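Local coordinates for kinase-associated protein B (PDB 1Y71), which is of unknown function but probably associates with a kinase and has an SH3-like fold, at residues 29-34 with 73-78; 21-26 with 37-42. All blocks are in the same frame, centred on the assembly; numbering follows the deposited sequence.

Contact 1. Residues 29-34 with 73-78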
ATOM      1  N   ASN B  29      17.709   1.165  -3.981  1.00 32.72           N
ATOM      2  CA  ASN B  29      19.164   1.290  -4.162  1.00 35.47           C
ATOM      3  C   ASN B  29      19.674   2.433  -3.286  1.00 36.73           C
ATOM      4  O   ASN B  29      18.944   3.391  -3.008  1.00 35.16           O
ATOM      5  CB  ASN B  29      19.518   1.526  -5.651  1.00 35.90           C
ATOM      6  CG  ASN B  29      20.978   1.155  -6.014  1.00 39.77           C
ATOM      7  OD1 ASN B  29      21.611   0.278  -5.402  1.00 42.64           O
ATOM      8  ND2 ASN B  29      21.504   1.821  -7.046  1.00 42.48           N
ATOM      9  N   SER B  30      20.928   2.299  -2.854  1.00 38.78           N
ATOM     10  CA  SER B  30      21.642   3.333  -2.124  1.00 41.24           C
ATOM     11  C   SER B  30      22.776   3.861  -2.995  1.00 42.43           C
ATOM     12  O   SER B  30      23.182   3.237  -3.988  1.00 42.79           O
ATOM     13  CB  SER B  30      22.260   2.779  -0.833  1.00 41.56           C
ATOM     14  OG  SER B  30      21.312   2.143   0.009  1.00 43.56           O
ATOM     15  N   ARG B  31      23.285   5.013  -2.585  1.00 43.77           N
ATOM     16  CA  ARG B  31      24.419   5.678  -3.202  1.00 45.29           C
ATOM     17  C   ARG B  31      24.729   6.818  -2.257  1.00 44.42           C
ATOM     18  O   ARG B  31      23.833   7.281  -1.561  1.00 44.59           O
ATOM     19  CB  ARG B  31      24.019   6.236  -4.573  1.00 45.51           C
ATOM     20  CG  ARG B  31      24.769   7.501  -5.043  1.00 47.51           C
ATOM     21  CD  ARG B  31      24.287   7.939  -6.425  1.00 47.91           C
ATOM     22  NE  ARG B  31      22.846   8.197  -6.433  1.00 53.05           N
ATOM     23  CZ  ARG B  31      21.907   7.279  -6.658  1.00 54.97           C
ATOM     24  NH1 ARG B  31      22.226   6.010  -6.902  1.00 55.66           N
ATOM     25  NH2 ARG B  31      20.630   7.638  -6.630  1.00 57.14           N
ATOM     26  N   PRO B  32      26.004   7.249  -2.206  1.00 44.00           N
ATOM     27  CA  PRO B  32      26.465   8.490  -1.581  1.00 42.82           C
ATOM     28  C   PRO B  32      25.412   9.601  -1.414  1.00 41.34           C
ATOM     29  O   PRO B  32      25.074  10.333  -2.369  1.00 40.90           O
ATOM     30  CB  PRO B  32      27.592   8.929  -2.530  1.00 43.05           C
ATOM     31  CG  PRO B  32      28.204   7.590  -3.006  1.00 43.73           C
ATOM     32  CD  PRO B  32      27.151   6.498  -2.769  1.00 44.33           C
ATOM     33  N   GLY B  33      24.897   9.707  -0.191  1.00 39.86           N
ATOM     34  CA  GLY B  33      24.006  10.802   0.176  1.00 38.21           C
ATOM     35  C   GLY B  33      22.551  10.728  -0.265  1.00 37.04           C
ATOM     36  O   GLY B  33      21.788  11.671  -0.045  1.00 35.62           O
ATOM     37  N   SER B  34      22.153   9.614  -0.879  1.00 36.11           N
ATOM     38  CA  SER B  34      20.804   9.522  -1.399  1.00 35.09           C
ATOM     39  C   SER B  34      20.319   8.078  -1.526  1.00 33.68           C
ATOM     40  O   SER B  34      21.088   7.135  -1.389  1.00 32.45           O
ATOM     41  CB  SER B  34      20.699  10.263  -2.743  1.00 35.71           C
ATOM     42  OG  SER B  34      21.380   9.571  -3.781  1.00 38.79           O
ATOM     43  N   GLN B  73      10.587   5.476  -9.814  1.00 23.09           N
ATOM     44  CA  GLN B  73      11.755   5.395  -8.933  1.00 25.62           C
ATOM     45  C   GLN B  73      12.490   6.717  -9.070  1.00 26.54           C
ATOM     46  O   GLN B  73      12.754   7.206 -10.195  1.00 25.51           O
ATOM     47  CB  GLN B  73      12.655   4.181  -9.230  1.00 25.88           C
ATOM     48  CG  GLN B  73      11.885   2.849  -9.286  1.00 26.74           C
ATOM     49  CD  GLN B  73      12.704   1.594  -8.968  1.00 29.22           C
ATOM     50  OE1 GLN B  73      13.927   1.539  -9.140  1.00 37.34           O
ATOM     51  NE2 GLN B  73      12.011   0.564  -8.532  1.00 33.22           N
ATOM     52  N   THR B  74      12.717   7.353  -7.933  1.00 27.18           N
ATOM     53  CA  THR B  74      13.297   8.685  -7.937  1.00 28.95           C
ATOM     54  C   THR B  74      14.394   8.730  -6.880  1.00 28.92           C
ATOM     55  O   THR B  74      14.294   8.102  -5.837  1.00 28.39           O
ATOM     56  CB  THR B  74      12.218   9.824  -7.788  1.00 30.00           C
ATOM     57  OG1 THR B  74      12.010  10.159  -6.420  1.00 34.04           O
ATOM     58  CG2 THR B  74      10.879   9.413  -8.395  1.00 29.03           C
ATOM     59  N   ASN B  75      15.465   9.431  -7.210  1.00 29.77           N
ATOM     60  CA  ASN B  75      16.550   9.709  -6.287  1.00 29.65           C
ATOM     61  C   ASN B  75      16.183  10.770  -5.254  1.00 28.50           C
ATOM     62  O   ASN B  75      15.742  11.865  -5.605  1.00 27.80           O
ATOM     63  CB  ASN B  75      17.785  10.147  -7.059  1.00 30.56           C
ATOM     64  CG  ASN B  75      19.006  10.236  -6.177  1.00 35.16           C
ATOM     65  OD1 ASN B  75      19.263   9.333  -5.369  1.00 42.38           O
ATOM     66  ND2 ASN B  75      19.788  11.295  -6.341  1.00 39.30           N
ATOM     67  N   ILE B  76      16.364  10.430  -3.977  1.00 28.05           N
ATOM     68  CA  ILE B  76      16.005  11.336  -2.875  1.00 28.30           C
ATOM     69  C   ILE B  76      17.167  11.463  -1.915  1.00 28.10           C
ATOM     70  O   ILE B  76      17.687  10.447  -1.443  1.00 28.18           O
ATOM     71  CB  ILE B  76      14.678  10.869  -2.153  1.00 27.85           C
ATOM     72  CG1 ILE B  76      13.530  10.822  -3.156  1.00 28.37           C
ATOM     73  CG2 ILE B  76      14.280  11.800  -0.969  1.00 27.41           C
ATOM     74  CD1 ILE B  76      12.246  10.310  -2.587  1.00 27.80           C
ATOM     75  N   PRO B  77      17.555  12.715  -1.577  1.00 28.84           N
ATOM     76  CA  PRO B  77      18.668  12.908  -0.640  1.00 28.80           C
ATOM     77  C   PRO B  77      18.326  12.233   0.689  1.00 28.79           C
ATOM     78  O   PRO B  77      17.154  12.244   1.111  1.00 26.68           O
ATOM     79  CB  PRO B  77      18.744  14.437  -0.476  1.00 29.59           C
ATOM     80  CG  PRO B  77      18.022  15.003  -1.644  1.00 28.67           C
ATOM     81  CD  PRO B  77      16.960  14.000  -1.995  1.00 29.21           C
ATOM     82  N   GLU B  78      19.339  11.680   1.342  1.00 28.56           N
ATOM     83  CA  GLU B  78      19.153  10.857   2.541  1.00 30.63           C
ATOM     84  C   GLU B  78      18.483  11.577   3.730  1.00 29.78           C
ATOM     85  O   GLU B  78      17.832  10.936   4.553  1.00 30.06           O
ATOM     86  CB  GLU B  78      20.467  10.176   2.957  1.00 29.91           C
ATOM     87  CG  GLU B  78      21.477  11.122   3.601  1.00 33.96           C
ATOM     88  CD  GLU B  78      22.922  10.574   3.654  1.00 34.55           C
ATOM     89  OE1 GLU B  78      23.175   9.422   3.211  1.00 38.36           O
ATOM     90  OE2 GLU B  78      23.813  11.332   4.140  1.00 42.40           O
TER
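Arg31 and Ser34 converge on one atom of the strand opposite, the side-chain oxygen of Asn75, and these two polar bonds carry the side-chain half of the contact. Ser34 OG donates to Asn75 OD1 at 2.7 Å, lying in the plane of the amide on a lone pair. Arg31 reaches the same oxygen tip to tip: its NH2 stands 2.5 Å from Asn75 OD1, improbably short and so to be read with caution, and comes from above the carbonyl plane. The guanidinium and amide planes are turned 53° from each other. With CG anti to the backbone N (chi1 -171°), the Asn75 amide is carried toward Ser34 and Arg31.

The backbone supplies the other half. Glu78 N donates to Gly33 O at 2.8 Å, and Pro77 CA makes a CA-H...O contact with that oxygen at 3.4 Å. Ser34 and Pro77 form an antiparallel non-hydrogen-bonded pair, their side chains diverging. Over the turn, the Glu78 carboxylate packs on Gly33, OE1 lying 3.4 Å from Gly33 CA.

Residues 31-34 make a type II beta turn, with Gly33 at positive phi. The Ser34 bond should restrain the amide's rotation, so side chain and backbone both tie the hairpin tip to the edge strand.

Contact 2. Residues 21-26 with 37-42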
ATOM      1  N   GLY B  21       6.564  17.321  -2.585  1.00 21.80           N
ATOM      2  CA  GLY B  21       5.613  16.232  -2.424  1.00 20.38           C
ATOM      3  C   GLY B  21       6.164  15.328  -1.320  1.00 20.89           C
ATOM      4  O   GLY B  21       7.351  15.364  -1.013  1.00 20.12           O
ATOM      5  N   LYS B  22       5.302  14.537  -0.713  1.00 20.02           N
ATOM      6  CA  LYS B  22       5.746  13.537   0.265  1.00 21.03           C
ATOM      7  C   LYS B  22       5.093  12.213  -0.061  1.00 20.83           C
ATOM      8  O   LYS B  22       3.871  12.161  -0.298  1.00 21.48           O
ATOM      9  CB  LYS B  22       5.397  13.959   1.702  1.00 21.28           C
ATOM     10  CG  LYS B  22       6.098  13.070   2.728  1.00 21.67           C
ATOM     11  CD  LYS B  22       5.889  13.584   4.210  1.00 24.18           C
ATOM     12  CE  LYS B  22       6.840  12.879   5.163  1.00 25.54           C
ATOM     13  NZ  LYS B  22       6.625  13.395   6.561  1.00 30.75           N
ATOM     14  N   TYR B  23       5.910  11.152  -0.070  1.00 20.58           N
ATOM     15  CA  TYR B  23       5.508   9.825  -0.542  1.00 20.35           C
ATOM     16  C   TYR B  23       5.880   8.712   0.432  1.00 20.56           C
ATOM     17  O   TYR B  23       6.833   8.830   1.201  1.00 21.83           O
ATOM     18  CB  TYR B  23       6.205   9.531  -1.919  1.00 18.83           C
ATOM     19  CG  TYR B  23       5.916  10.612  -2.950  1.00 18.85           C
ATOM     20  CD1 TYR B  23       4.784  10.545  -3.733  1.00 17.13           C
ATOM     21  CD2 TYR B  23       6.716  11.764  -3.043  1.00 17.21           C
ATOM     22  CE1 TYR B  23       4.486  11.553  -4.649  1.00 21.31           C
ATOM     23  CE2 TYR B  23       6.424  12.774  -3.947  1.00 19.63           C
ATOM     24  CZ  TYR B  23       5.316  12.662  -4.754  1.00 18.39           C
ATOM     25  OH  TYR B  23       4.993  13.662  -5.650  1.00 19.82           O
ATOM     26  N   ILE B  24       5.130   7.617   0.379  1.00 19.76           N
ATOM     27  CA  ILE B  24       5.574   6.350   0.980  1.00 20.25           C
ATOM     28  C   ILE B  24       6.155   5.547  -0.153  1.00 19.47           C
ATOM     29  O   ILE B  24       5.574   5.486  -1.265  1.00 19.13           O
ATOM     30  CB  ILE B  24       4.399   5.604   1.663  1.00 18.69           C
ATOM     31  CG1 ILE B  24       3.937   6.432   2.859  1.00 18.68           C
ATOM     32  CG2 ILE B  24       4.755   4.111   1.984  1.00 20.90           C
ATOM     33  CD1 ILE B  24       2.510   6.163   3.322  1.00 18.37           C
ATOM     34  N   GLY B  25       7.298   4.925   0.105  1.00 20.98           N
ATOM     35  CA  GLY B  25       7.955   4.118  -0.936  1.00 20.36           C
ATOM     36  C   GLY B  25       8.860   3.046  -0.394  1.00 22.26           C
ATOM     37  O   GLY B  25       8.908   2.788   0.806  1.00 21.19           O
ATOM     38  N   GLU B  26       9.580   2.412  -1.296  1.00 21.19           N
ATOM     39  CA  GLU B  26      10.485   1.345  -0.915  1.00 22.29           C
ATOM     40  C   GLU B  26      11.907   1.673  -1.385  1.00 21.28           C
ATOM     41  O   GLU B  26      12.100   2.086  -2.524  1.00 21.61           O
ATOM     42  CB  GLU B  26       9.969   0.020  -1.511  1.00 21.95           C
ATOM     43  CG  GLU B  26      10.831  -1.173  -1.187  1.00 25.59           C
ATOM     44  CD  GLU B  26      10.513  -2.368  -2.044  1.00 28.19           C
ATOM     45  OE1 GLU B  26       9.728  -2.252  -3.018  1.00 25.84           O
ATOM     46  OE2 GLU B  26      11.082  -3.433  -1.740  1.00 30.01           O
ATOM     47  N   VAL B  37      14.116   5.594  -4.394  1.00 25.28           N
ATOM     48  CA  VAL B  37      12.861   5.203  -3.735  1.00 23.77           C
ATOM     49  C   VAL B  37      11.823   4.874  -4.807  1.00 23.55           C
ATOM     50  O   VAL B  37      11.562   5.699  -5.706  1.00 22.03           O
ATOM     51  CB  VAL B  37      12.369   6.357  -2.769  1.00 24.88           C
ATOM     52  CG1 VAL B  37      10.973   6.078  -2.167  1.00 24.97           C
ATOM     53  CG2 VAL B  37      13.406   6.606  -1.645  1.00 23.95           C
ATOM     54  N   LYS B  38      11.245   3.674  -4.714  1.00 21.64           N
ATOM     55  CA  LYS B  38      10.122   3.283  -5.544  1.00 22.14           C
ATOM     56  C   LYS B  38       8.841   3.742  -4.865  1.00 21.23           C
ATOM     57  O   LYS B  38       8.498   3.277  -3.768  1.00 19.32           O
ATOM     58  CB  LYS B  38      10.124   1.764  -5.767  1.00 22.26           C
ATOM     59  CG  LYS B  38       9.036   1.188  -6.708  1.00 26.75           C
ATOM     60  CD  LYS B  38       8.744  -0.301  -6.357  1.00 26.00           C
ATOM     61  CE  LYS B  38       9.666  -1.336  -6.983  1.00 35.16           C
ATOM     62  NZ  LYS B  38       9.509  -2.715  -6.288  1.00 33.61           N
ATOM     63  N   VAL B  39       8.113   4.622  -5.543  1.00 19.14           N
ATOM     64  CA  VAL B  39       6.918   5.257  -4.968  1.00 18.16           C
ATOM     65  C   VAL B  39       5.765   4.247  -4.876  1.00 18.18           C
ATOM     66  O   VAL B  39       5.413   3.572  -5.859  1.00 16.69           O
ATOM     67  CB  VAL B  39       6.484   6.502  -5.785  1.00 18.57           C
ATOM     68  CG1 VAL B  39       5.132   7.065  -5.308  1.00 15.26           C
ATOM     69  CG2 VAL B  39       7.536   7.562  -5.730  1.00 16.90           C
ATOM     70  N   LEU B  40       5.176   4.148  -3.685  1.00 16.51           N
ATOM     71  CA  LEU B  40       4.007   3.277  -3.487  1.00 17.58           C
ATOM     72  C   LEU B  40       2.702   4.005  -3.161  1.00 18.40           C
ATOM     73  O   LEU B  40       1.600   3.490  -3.436  1.00 18.34           O
ATOM     74  CB  LEU B  40       4.301   2.242  -2.397  1.00 16.76           C
ATOM     75  CG  LEU B  40       5.487   1.330  -2.677  1.00 19.46           C
ATOM     76  CD1 LEU B  40       5.845   0.509  -1.411  1.00 18.38           C
ATOM     77  CD2 LEU B  40       5.298   0.394  -3.920  1.00 21.05           C
ATOM     78  N   ALA B  41       2.822   5.171  -2.518  1.00 18.34           N
ATOM     79  CA  ALA B  41       1.657   5.938  -2.116  1.00 19.13           C
ATOM     80  C   ALA B  41       2.028   7.399  -1.975  1.00 19.79           C
ATOM     81  O   ALA B  41       3.205   7.724  -1.801  1.00 20.32           O
ATOM     82  CB  ALA B  41       1.085   5.416  -0.817  1.00 18.16           C
ATOM     83  N   VAL B  42       1.014   8.261  -2.047  1.00 20.73           N
ATOM     84  CA  VAL B  42       1.170   9.699  -1.863  1.00 22.11           C
ATOM     85  C   VAL B  42       0.623  10.156  -0.506  1.00 22.10           C
ATOM     86  O   VAL B  42      -0.520   9.893  -0.183  1.00 22.42           O
ATOM     87  CB  VAL B  42       0.466  10.507  -2.973  1.00 23.11           C
ATOM     88  CG1 VAL B  42       0.814  12.039  -2.834  1.00 23.63           C
ATOM     89  CG2 VAL B  42       0.843   9.971  -4.370  1.00 21.36           C
TER
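The Tyr23 ring is the flat group here, and it meets the 37-42 strand at its edge and obliquely. Ala41 O sits at the edge near the ring plane, 3.8 Å from Tyr23 CD1. Val39 CG1 approaches that same CD1 obliquely, while Val42 lies alongside the ring, pointing the same way, with CG2 4.0 Å from Tyr23 CE1. The phenol oxygen is held outside the pair by Leu68 N.

The strands are antiparallel and broken by a classic beta bulge: Leu40 and Ala41 both face Ile24, whose O accepts from Leu40 N at 2.8 Å and Ala41 N at 3.0 Å. Beyond the bulge, Glu26 and Lys38 exchange two backbone bonds. Gly25, with no side chain, brings its CA within 3.0 Å of Lys38 O and 3.8 Å of Val37 CG1.

Glu26 and Lys38 run side by side into a weak salt bridge, Lys38 NZ to Glu26 OE1 at 3.3 Å. Glu26 OE2 comes close to Glu26 OE2 of the second subunit; if both carboxylates are charged they would repel, and the lysine may ease this.

On the Tyr23 face, Val39 and Val42 pack against Tyr91 of helix 91-104; strands 13-18 and 73-77 flank the pair in the sheet.

How the contacts relate
Both contacts belong to one five-stranded antiparallel sheet, with centres about 13 Å apart. They share strand 21-31: contact 2 uses its first half and contact 1 its far end, where the hairpin turns into strand 34-42. Along the chain the segments alternate, 21-26, 29-34, 37-42, then 73-78. Strand 34-42 lies between 21-31 and 73-77, and the contacts meet there through a probable bond from Val37 N to Thr74 O and packing of Ile76 on Val37. Contact 2 thus holds the buried body of the hairpin near the subunit interface, while contact 1 fastens its more exposed tip to an outermost strand, joining three consecutive strands of the SH3-like fold.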